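Local coordinates for protein binary enterotoxin of Clostridium perfringens component a (Clostridium perfringens, PDB 5H04) that is the ADP-ribosyltransferase component of a binary enterotoxin, binding NAD(H) and probably transferring its ADP-ribose to actin as related binary toxins do, at residues T295-G300 against A352-I357; T342-N347 against N379-L384. All coordinates share one frame; numbering follows the deposited sequence.

Contact 1. Residues T295-G300 against A352-I357. With NAI (1,4-dihydronicotinamide adenine dinucleotide), chain B.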
loop_
_atom_site.group_PDB
_atom_site.type_symbol
_atom_site.label_atom_id
_atom_site.label_comp_id
_atom_site.label_asym_id
_atom_site.label_seq_id
_atom_site.Cartn_x
_atom_site.Cartn_y
_atom_site.Cartn_z
ATOM N N THR A 295 -4.023 -5.996 4.711
ATOM C CA THR A 295 -5.146 -6.796 4.218
ATOM C C THR A 295 -5.979 -5.932 3.283
ATOM O O THR A 295 -5.763 -4.722 3.176
ATOM C CB THR A 295 -6.019 -7.372 5.351
ATOM O OG1 THR A 295 -6.704 -6.312 6.035
ATOM C CG2 THR A 295 -5.180 -8.163 6.340
ATOM N N TYR A 296 -6.926 -6.563 2.583
ATOM C CA TYR A 296 -7.655 -5.905 1.503
ATOM C C TYR A 296 -9.156 -6.107 1.637
ATOM O O TYR A 296 -9.624 -7.097 2.218
ATOM C CB TYR A 296 -7.205 -6.424 0.131
ATOM C CG TYR A 296 -5.748 -6.197 -0.136
ATOM C CD1 TYR A 296 -4.799 -7.117 0.282
ATOM C CD2 TYR A 296 -5.316 -5.068 -0.816
ATOM C CE1 TYR A 296 -3.447 -6.915 0.044
ATOM C CE2 TYR A 296 -3.956 -4.844 -1.061
ATOM C CZ TYR A 296 -3.034 -5.779 -0.637
ATOM O OH TYR A 296 -1.702 -5.574 -0.879
ATOM N N ARG A 297 -9.919 -5.174 1.068
ATOM C CA ARG A 297 -11.368 -5.344 1.045
ATOM C C ARG A 297 -11.943 -4.673 -0.192
ATOM O O ARG A 297 -11.629 -3.514 -0.477
ATOM C CB ARG A 297 -12.026 -4.774 2.317
ATOM C CG ARG A 297 -13.552 -4.846 2.276
ATOM C CD ARG A 297 -14.229 -4.356 3.581
ATOM N NE ARG A 297 -15.650 -4.129 3.341
ATOM C CZ ARG A 297 -16.543 -5.110 3.207
ATOM N NH1 ARG A 297 -16.161 -6.376 3.313
ATOM N NH2 ARG A 297 -17.818 -4.834 2.958
ATOM N N ARG A 298 -12.768 -5.412 -0.941
ATOM C CA ARG A 298 -13.558 -4.810 -2.007
ATOM C C ARG A 298 -14.793 -4.195 -1.365
ATOM O O ARG A 298 -15.651 -4.912 -0.839
ATOM C CB ARG A 298 -13.916 -5.849 -3.068
ATOM C CG ARG A 298 -12.681 -6.428 -3.749
ATOM C CD ARG A 298 -11.799 -5.309 -4.301
ATOM N NE ARG A 298 -10.483 -5.805 -4.698
ATOM C CZ ARG A 298 -9.973 -5.701 -5.917
ATOM N NH1 ARG A 298 -10.664 -5.112 -6.885
ATOM N NH2 ARG A 298 -8.763 -6.187 -6.170
ATOM N N MET A 299 -14.862 -2.867 -1.361
ATOM C CA MET A 299 -15.856 -2.143 -0.586
ATOM C C MET A 299 -17.014 -1.726 -1.480
ATOM O O MET A 299 -16.817 -1.340 -2.637
ATOM C CB MET A 299 -15.245 -0.903 0.083
ATOM C CG MET A 299 -14.113 -1.217 1.068
ATOM S SD MET A 299 -13.317 0.269 1.710
ATOM C CE MET A 299 -14.369 0.654 3.096
ATOM N N GLY A 300 -18.220 -1.794 -0.931
ATOM C CA GLY A 300 -19.384 -1.279 -1.613
ATOM C C GLY A 300 -19.520 0.211 -1.373
ATOM O O GLY A 300 -18.935 0.761 -0.436
ATOM N N ALA A 352 -16.575 -8.269 -8.274
ATOM C CA ALA A 352 -15.656 -7.799 -9.309
ATOM C C ALA A 352 -15.906 -6.349 -9.714
ATOM O O ALA A 352 -14.968 -5.662 -10.133
ATOM C CB ALA A 352 -15.731 -8.702 -10.540
ATOM N N LYS A 353 -17.127 -5.849 -9.569
ATOM C CA LYS A 353 -17.400 -4.498 -10.028
ATOM C C LYS A 353 -17.324 -3.442 -8.932
ATOM O O LYS A 353 -17.418 -2.253 -9.252
ATOM C CB LYS A 353 -18.770 -4.443 -10.717
ATOM C CG LYS A 353 -18.830 -5.354 -11.939
ATOM C CD LYS A 353 -19.822 -4.880 -12.994
ATOM C CE LYS A 353 -19.724 -5.751 -14.252
ATOM N NZ LYS A 353 -20.593 -5.259 -15.349
ATOM N N ARG A 354 -17.149 -3.820 -7.663
ATOM C CA ARG A 354 -16.970 -2.797 -6.639
ATOM C C ARG A 354 -15.772 -1.926 -6.993
ATOM O O ARG A 354 -14.743 -2.423 -7.452
ATOM C CB ARG A 354 -16.783 -3.432 -5.256
ATOM C CG ARG A 354 -17.996 -4.234 -4.804
ATOM C CD ARG A 354 -17.926 -4.617 -3.352
ATOM N NE ARG A 354 -19.096 -5.422 -2.982
ATOM C CZ ARG A 354 -19.245 -6.047 -1.821
ATOM N NH1 ARG A 354 -18.292 -5.982 -0.896
ATOM N NH2 ARG A 354 -20.346 -6.753 -1.590
ATOM N N LYS A 355 -15.921 -0.614 -6.811
ATOM C CA LYS A 355 -14.935 0.344 -7.300
ATOM C C LYS A 355 -13.983 0.848 -6.223
ATOM O O LYS A 355 -13.110 1.661 -6.529
ATOM C CB LYS A 355 -15.628 1.547 -7.944
ATOM C CG LYS A 355 -16.547 1.207 -9.109
ATOM C CD LYS A 355 -17.275 2.452 -9.564
ATOM C CE LYS A 355 -18.268 2.135 -10.668
ATOM N NZ LYS A 355 -19.104 3.332 -10.976
ATOM N N LEU A 356 -14.122 0.383 -4.985
ATOM C CA LEU A 356 -13.363 0.898 -3.851
ATOM C C LEU A 356 -12.580 -0.254 -3.247
ATOM O O LEU A 356 -13.174 -1.241 -2.798
ATOM C CB LEU A 356 -14.299 1.536 -2.827
ATOM C CG LEU A 356 -15.069 2.727 -3.407
ATOM C CD1 LEU A 356 -16.249 3.058 -2.526
ATOM C CD2 LEU A 356 -14.154 3.955 -3.578
ATOM N N ILE A 357 -11.253 -0.142 -3.275
ATOM C CA ILE A 357 -10.351 -1.204 -2.853
ATOM C C ILE A 357 -9.636 -0.716 -1.598
ATOM O O ILE A 357 -8.752 0.144 -1.670
ATOM C CB ILE A 357 -9.348 -1.569 -3.957
ATOM C CG1 ILE A 357 -10.080 -1.936 -5.263
ATOM C CG2 ILE A 357 -8.440 -2.705 -3.497
ATOM C CD1 ILE A 357 -9.142 -2.126 -6.472
HETATM P PA NAI B . -20.547 -7.133 4.076
HETATM O O1A NAI B . -21.614 -7.445 5.170
HETATM O O2A NAI B . -19.318 -6.416 4.662
HETATM O O5B NAI B . -21.168 -6.161 2.933
HETATM C C5B NAI B . -22.359 -6.467 2.229
HETATM C C4B NAI B . -22.971 -5.098 1.793
HETATM O O4B NAI B . -23.126 -4.203 3.059
HETATM C C3B NAI B . -22.194 -4.473 1.000
HETATM O O3B NAI B . -22.941 -3.745 -0.012
HETATM C C2B NAI B . -21.394 -3.352 1.913
HETATM O O2B NAI B . -20.951 -2.271 1.043
HETATM C C1B NAI B . -22.215 -2.977 2.813
HETATM N N9A NAI B . -21.523 -2.698 4.078
HETATM C C8A NAI B . -20.721 -3.526 4.792
HETATM N N7A NAI B . -20.300 -2.816 5.893
HETATM C C5A NAI B . -20.859 -1.557 5.834
HETATM C C6A NAI B . -20.757 -0.477 6.679
HETATM N N6A NAI B . -20.062 -0.239 7.895
HETATM N N1A NAI B . -21.414 0.669 6.382
HETATM C C2A NAI B . -22.172 0.750 5.247
HETATM N N3A NAI B . -22.288 -0.332 4.403
HETATM C C4A NAI B . -21.628 -1.477 4.706
HETATM O O3 NAI B . -20.115 -8.484 3.337
HETATM P PN NAI B . -19.391 -8.609 1.909
HETATM O O1N NAI B . -18.285 -7.648 1.731
HETATM O O2N NAI B . -20.373 -8.411 0.737
HETATM O O5D NAI B . -18.759 -10.082 1.913
HETATM C C5D NAI B . -19.583 -11.184 1.821
HETATM C C4D NAI B . -18.810 -12.395 2.046
HETATM O O4D NAI B . -17.701 -12.389 1.309
HETATM C C3D NAI B . -18.347 -12.521 3.634
HETATM O O3D NAI B . -18.406 -13.979 4.004
HETATM C C2D NAI B . -17.188 -12.091 3.664
HETATM O O2D NAI B . -16.393 -12.617 4.803
HETATM C C1D NAI B . -16.568 -12.577 2.249
HETATM N N1N NAI B . -15.518 -11.875 1.873
HETATM C C2N NAI B . -15.603 -10.468 1.585
HETATM C C3N NAI B . -14.367 -9.720 1.088
HETATM C C7N NAI B . -14.463 -8.378 0.456
HETATM O O7N NAI B . -13.435 -7.920 -0.080
HETATM N N7N NAI B . -15.665 -7.653 0.455
HETATM C C4N NAI B . -12.973 -10.325 1.267
HETATM C C5N NAI B . -13.019 -11.847 1.196
HETATM C C6N NAI B . -14.257 -12.559 1.726
HETATM O O HOH W 1 -13.446 -4.786 -7.396
#

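Contact 2. Residues T342-N347 against N379-L384. With NAI (1,4-dihydronicotinamide adenine dinucleotide), chain B.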
loop_
_atom_site.group_PDB
_atom_site.type_symbol
_atom_site.label_atom_id
_atom_site.label_comp_id
_atom_site.label_asym_id
_atom_site.label_seq_id
_atom_site.Cartn_x
_atom_site.Cartn_y
_atom_site.Cartn_z
ATOM N N THR A 342 -9.370 -9.677 3.147
ATOM C CA THR A 342 -8.615 -10.806 2.630
ATOM C C THR A 342 -7.158 -10.389 2.555
ATOM O O THR A 342 -6.849 -9.226 2.272
ATOM C CB THR A 342 -9.128 -11.266 1.249
ATOM O OG1 THR A 342 -8.227 -12.239 0.698
ATOM C CG2 THR A 342 -9.198 -10.098 0.300
ATOM N N VAL A 343 -6.254 -11.341 2.814
ATOM C CA VAL A 343 -4.832 -10.997 2.736
ATOM C C VAL A 343 -4.312 -10.919 1.308
ATOM O O VAL A 343 -3.163 -10.502 1.106
ATOM C CB VAL A 343 -3.976 -11.982 3.555
ATOM C CG1 VAL A 343 -4.354 -11.902 5.030
ATOM C CG2 VAL A 343 -4.148 -13.399 3.048
ATOM N N LEU A 344 -5.121 -11.292 0.311
ATOM C CA LEU A 344 -4.727 -11.223 -1.091
ATOM C C LEU A 344 -5.303 -9.974 -1.743
ATOM O O LEU A 344 -6.430 -9.574 -1.440
ATOM C CB LEU A 344 -5.215 -12.448 -1.867
ATOM C CG LEU A 344 -4.743 -13.792 -1.320
ATOM C CD1 LEU A 344 -5.297 -14.907 -2.188
ATOM C CD2 LEU A 344 -3.227 -13.831 -1.275
ATOM N N SER A 345 -4.542 -9.390 -2.677
ATOM C CA SER A 345 -5.006 -8.218 -3.410
ATOM C C SER A 345 -5.865 -8.561 -4.620
ATOM O O SER A 345 -6.449 -7.645 -5.202
ATOM C CB SER A 345 -3.813 -7.370 -3.864
ATOM O OG SER A 345 -2.896 -8.144 -4.623
ATOM N N ASN A 346 -5.954 -9.840 -5.015
ATOM C CA ASN A 346 -6.724 -10.230 -6.194
ATOM C C ASN A 346 -8.157 -9.722 -6.098
ATOM O O ASN A 346 -8.751 -9.717 -5.020
ATOM C CB ASN A 346 -6.745 -11.760 -6.348
ATOM C CG ASN A 346 -5.364 -12.406 -6.224
ATOM O OD1 ASN A 346 -4.502 -11.951 -5.470
ATOM N ND2 ASN A 346 -5.173 -13.509 -6.942
ATOM N N ASN A 347 -8.720 -9.298 -7.231
ATOM C CA ASN A 347 -10.150 -9.031 -7.272
ATOM C C ASN A 347 -10.919 -10.349 -7.104
ATOM O O ASN A 347 -10.381 -11.438 -7.327
ATOM C CB ASN A 347 -10.529 -8.324 -8.580
ATOM C CG ASN A 347 -11.918 -7.716 -8.536
ATOM O OD1 ASN A 347 -12.595 -7.766 -7.511
ATOM N ND2 ASN A 347 -12.350 -7.121 -9.654
ATOM N N ASN A 379 -11.352 -21.494 -0.386
ATOM C CA ASN A 379 -11.489 -20.456 0.621
ATOM C C ASN A 379 -10.987 -19.145 0.032
ATOM O O ASN A 379 -10.347 -19.107 -1.026
ATOM C CB ASN A 379 -10.725 -20.805 1.912
ATOM C CG ASN A 379 -9.229 -20.585 1.785
ATOM O OD1 ASN A 379 -8.729 -19.472 1.993
ATOM N ND2 ASN A 379 -8.497 -21.648 1.464
ATOM N N GLU A 380 -11.292 -18.053 0.728
ATOM C CA GLU A 380 -10.993 -16.721 0.221
ATOM C C GLU A 380 -9.928 -16.000 1.044
ATOM O O GLU A 380 -9.815 -14.774 0.949
ATOM C CB GLU A 380 -12.277 -15.892 0.142
ATOM C CG GLU A 380 -13.307 -16.424 -0.859
ATOM C CD GLU A 380 -13.026 -16.006 -2.303
ATOM O OE1 GLU A 380 -11.858 -15.711 -2.647
ATOM O OE2 GLU A 380 -13.987 -15.970 -3.103
ATOM N N TYR A 381 -9.135 -16.733 1.836
ATOM C CA TYR A 381 -7.958 -16.166 2.511
ATOM C C TYR A 381 -8.337 -14.965 3.379
ATOM O O TYR A 381 -7.753 -13.883 3.277
ATOM C CB TYR A 381 -6.884 -15.779 1.484
ATOM C CG TYR A 381 -6.533 -16.896 0.527
ATOM C CD1 TYR A 381 -7.283 -17.119 -0.621
ATOM C CD2 TYR A 381 -5.453 -17.730 0.780
ATOM C CE1 TYR A 381 -6.973 -18.143 -1.485
ATOM C CE2 TYR A 381 -5.137 -18.758 -0.079
ATOM C CZ TYR A 381 -5.902 -18.959 -1.207
ATOM O OH TYR A 381 -5.588 -19.983 -2.069
ATOM N N GLU A 382 -9.326 -15.160 4.242
ATOM C CA GLU A 382 -10.016 -14.056 4.895
ATOM C C GLU A 382 -9.447 -13.756 6.274
ATOM O O GLU A 382 -9.173 -14.665 7.069
ATOM C CB GLU A 382 -11.509 -14.348 5.046
ATOM C CG GLU A 382 -12.246 -14.636 3.753
ATOM C CD GLU A 382 -13.744 -14.766 3.985
ATOM O OE1 GLU A 382 -14.315 -13.933 4.731
ATOM O OE2 GLU A 382 -14.341 -15.717 3.436
ATOM N N VAL A 383 -9.319 -12.467 6.560
ATOM C CA VAL A 383 -9.093 -11.973 7.916
ATOM C C VAL A 383 -10.313 -11.160 8.331
ATOM O O VAL A 383 -10.628 -10.135 7.717
ATOM C CB VAL A 383 -7.813 -11.143 8.009
ATOM C CG1 VAL A 383 -7.788 -10.397 9.339
ATOM C CG2 VAL A 383 -6.596 -12.053 7.882
ATOM N N LEU A 384 -11.011 -11.635 9.355
ATOM C CA LEU A 384 -12.204 -10.984 9.873
ATOM C C LEU A 384 -11.808 -10.114 11.057
ATOM O O LEU A 384 -11.187 -10.609 12.007
ATOM C CB LEU A 384 -13.224 -12.033 10.327
ATOM C CG LEU A 384 -14.583 -11.549 10.820
ATOM C CD1 LEU A 384 -15.256 -10.738 9.726
ATOM C CD2 LEU A 384 -15.448 -12.756 11.217
HETATM P PA NAI B . -20.547 -7.133 4.076
HETATM O O1A NAI B . -21.614 -7.445 5.170
HETATM O O2A NAI B . -19.318 -6.416 4.662
HETATM O O5B NAI B . -21.168 -6.161 2.933
HETATM C C5B NAI B . -22.359 -6.467 2.229
HETATM C C4B NAI B . -22.971 -5.098 1.793
HETATM O O4B NAI B . -23.126 -4.203 3.059
HETATM C C3B NAI B . -22.194 -4.473 1.000
HETATM O O3B NAI B . -22.941 -3.745 -0.012
HETATM C C2B NAI B . -21.394 -3.352 1.913
HETATM O O2B NAI B . -20.951 -2.271 1.043
HETATM C C1B NAI B . -22.215 -2.977 2.813
HETATM N N9A NAI B . -21.523 -2.698 4.078
HETATM C C8A NAI B . -20.721 -3.526 4.792
HETATM N N7A NAI B . -20.300 -2.816 5.893
HETATM C C5A NAI B . -20.859 -1.557 5.834
HETATM C C6A NAI B . -20.757 -0.477 6.679
HETATM N N6A NAI B . -20.062 -0.239 7.895
HETATM N N1A NAI B . -21.414 0.669 6.382
HETATM C C2A NAI B . -22.172 0.750 5.247
HETATM N N3A NAI B . -22.288 -0.332 4.403
HETATM C C4A NAI B . -21.628 -1.477 4.706
HETATM O O3 NAI B . -20.115 -8.484 3.337
HETATM P PN NAI B . -19.391 -8.609 1.909
HETATM O O1N NAI B . -18.285 -7.648 1.731
HETATM O O2N NAI B . -20.373 -8.411 0.737
HETATM O O5D NAI B . -18.759 -10.082 1.913
HETATM C C5D NAI B . -19.583 -11.184 1.821
HETATM C C4D NAI B . -18.810 -12.395 2.046
HETATM O O4D NAI B . -17.701 -12.389 1.309
HETATM C C3D NAI B . -18.347 -12.521 3.634
HETATM O O3D NAI B . -18.406 -13.979 4.004
HETATM C C2D NAI B . -17.188 -12.091 3.664
HETATM O O2D NAI B . -16.393 -12.617 4.803
HETATM C C1D NAI B . -16.568 -12.577 2.249
HETATM N N1N NAI B . -15.518 -11.875 1.873
HETATM C C2N NAI B . -15.603 -10.468 1.585
HETATM C C3N NAI B . -14.367 -9.720 1.088
HETATM C C7N NAI B . -14.463 -8.378 0.456
HETATM O O7N NAI B . -13.435 -7.920 -0.080
HETATM N N7N NAI B . -15.665 -7.653 0.455
HETATM C C4N NAI B . -12.973 -10.325 1.267
HETATM C C5N NAI B . -13.019 -11.847 1.196
HETATM C C6N NAI B . -14.257 -12.559 1.726
#

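Contact 1. Residues T295-G300 against A352-I357
R298 turns one face of its guanidinium to I357, whose CD1 lies over the rim, 3.4 Å from NH1. The two side chains run side by side from adjacent antiparallel strands of the mixed sheet in this ADP-ribosyltransferase domain. R298 and I357 form a non-hydrogen-bonded pair. The bend at chi2 (-54°) lays the R298 guanidinium alongside the isoleucine. A water accepts from R298 NH1 and lies 2.7 Å from R354 O, bridging the two segments; R298 NH2 donates to S345 O. Beyond this pair, M299 N donates to L356 O (2.7 Å) in an almost straight bond, and M299 CB packs on L356 CB.

The nicotinamide pairs with the edge strand: R298 N donates to its O7N, and its N7N donates to R298 O. R297 and R354 both bring their guanidiniums to the negatively charged diphosphate. R297 NH1 donates to O1N, and E303 forms a salt bridge with R297 NE. R354, in the loop before strand 356-362, is extended from CG to NE and reaches the diphosphate. Its NH2 donates to O2N of the nicotinamide-side phosphate at 2.9 Å. Its NH1 donates to O1N and, within the guanidinium plane, to R298 O at 2.9 Å.

Contact 2. Residues T342-N347 against N379-L384
T342 and V343 meet Y381 through its carbonyl oxygen. V343 N donates to Y381 O (3.0 Å), nearly in line with the C=O bond. T342 OG1 lies 3.1 Å from Y381 O and 3.0 Å from E380 O. With OG1 turned away from its own backbone nitrogen (chi1 171°) and beside the carbonyl carbon, the hydroxyl accepts from L344 N in an ST turn. On the other segment, N379 OD1 accepts from Y381 N in an Asx turn.

The apolar contacts lie beside these bonds. L344 CD1 sits over one face of the Y381 ring, 3.7 Å from its centroid, in a CH-pi contact. N379 OD1 lies above the opposite face. V343 splits its branches: CG2 packs on Y381 CB, and CG1 meets V383 CG2 at 3.6 Å.

T342 and E382, an antiparallel non-hydrogen-bonded pair, both face the ligand. T342 CG2 approaches C4N of the nicotinamide ring. E382 OE1 accepts a very short bond from the ribose O2D (2.5 Å).

Strand 382-385 lies between strands 339-342 and 368-370 in a small antiparallel sheet. Helix 218-234 packs against V343, L344 and Y381, and Y370 of strand 368-370 touches V343, Y381 and V383.

How the contacts relate
The centres of contacts 1 and 2 lie about 11 Å apart, and both touch the same dinucleotide. Their segments alternate along the chain: 295-300, 342-347, 352-357, 379-384. Contact 1 joins strands 293-299 and 356-362 at one side of the five-stranded mixed sheet. Contact 2 belongs to the three-stranded sheet of 339-342, 382-385 and 368-370. A probable hydrogen bond from Y296 N to T342 O (2.7 Å) links strand 293-299 to strand 339-342. Both contacts meet the nicotinamide half of the ligand: contact 1 holds its amide and the diphosphate, and contact 2 holds the ribose hydroxyl. Residues distant in sequence thus come together round one dinucleotide site.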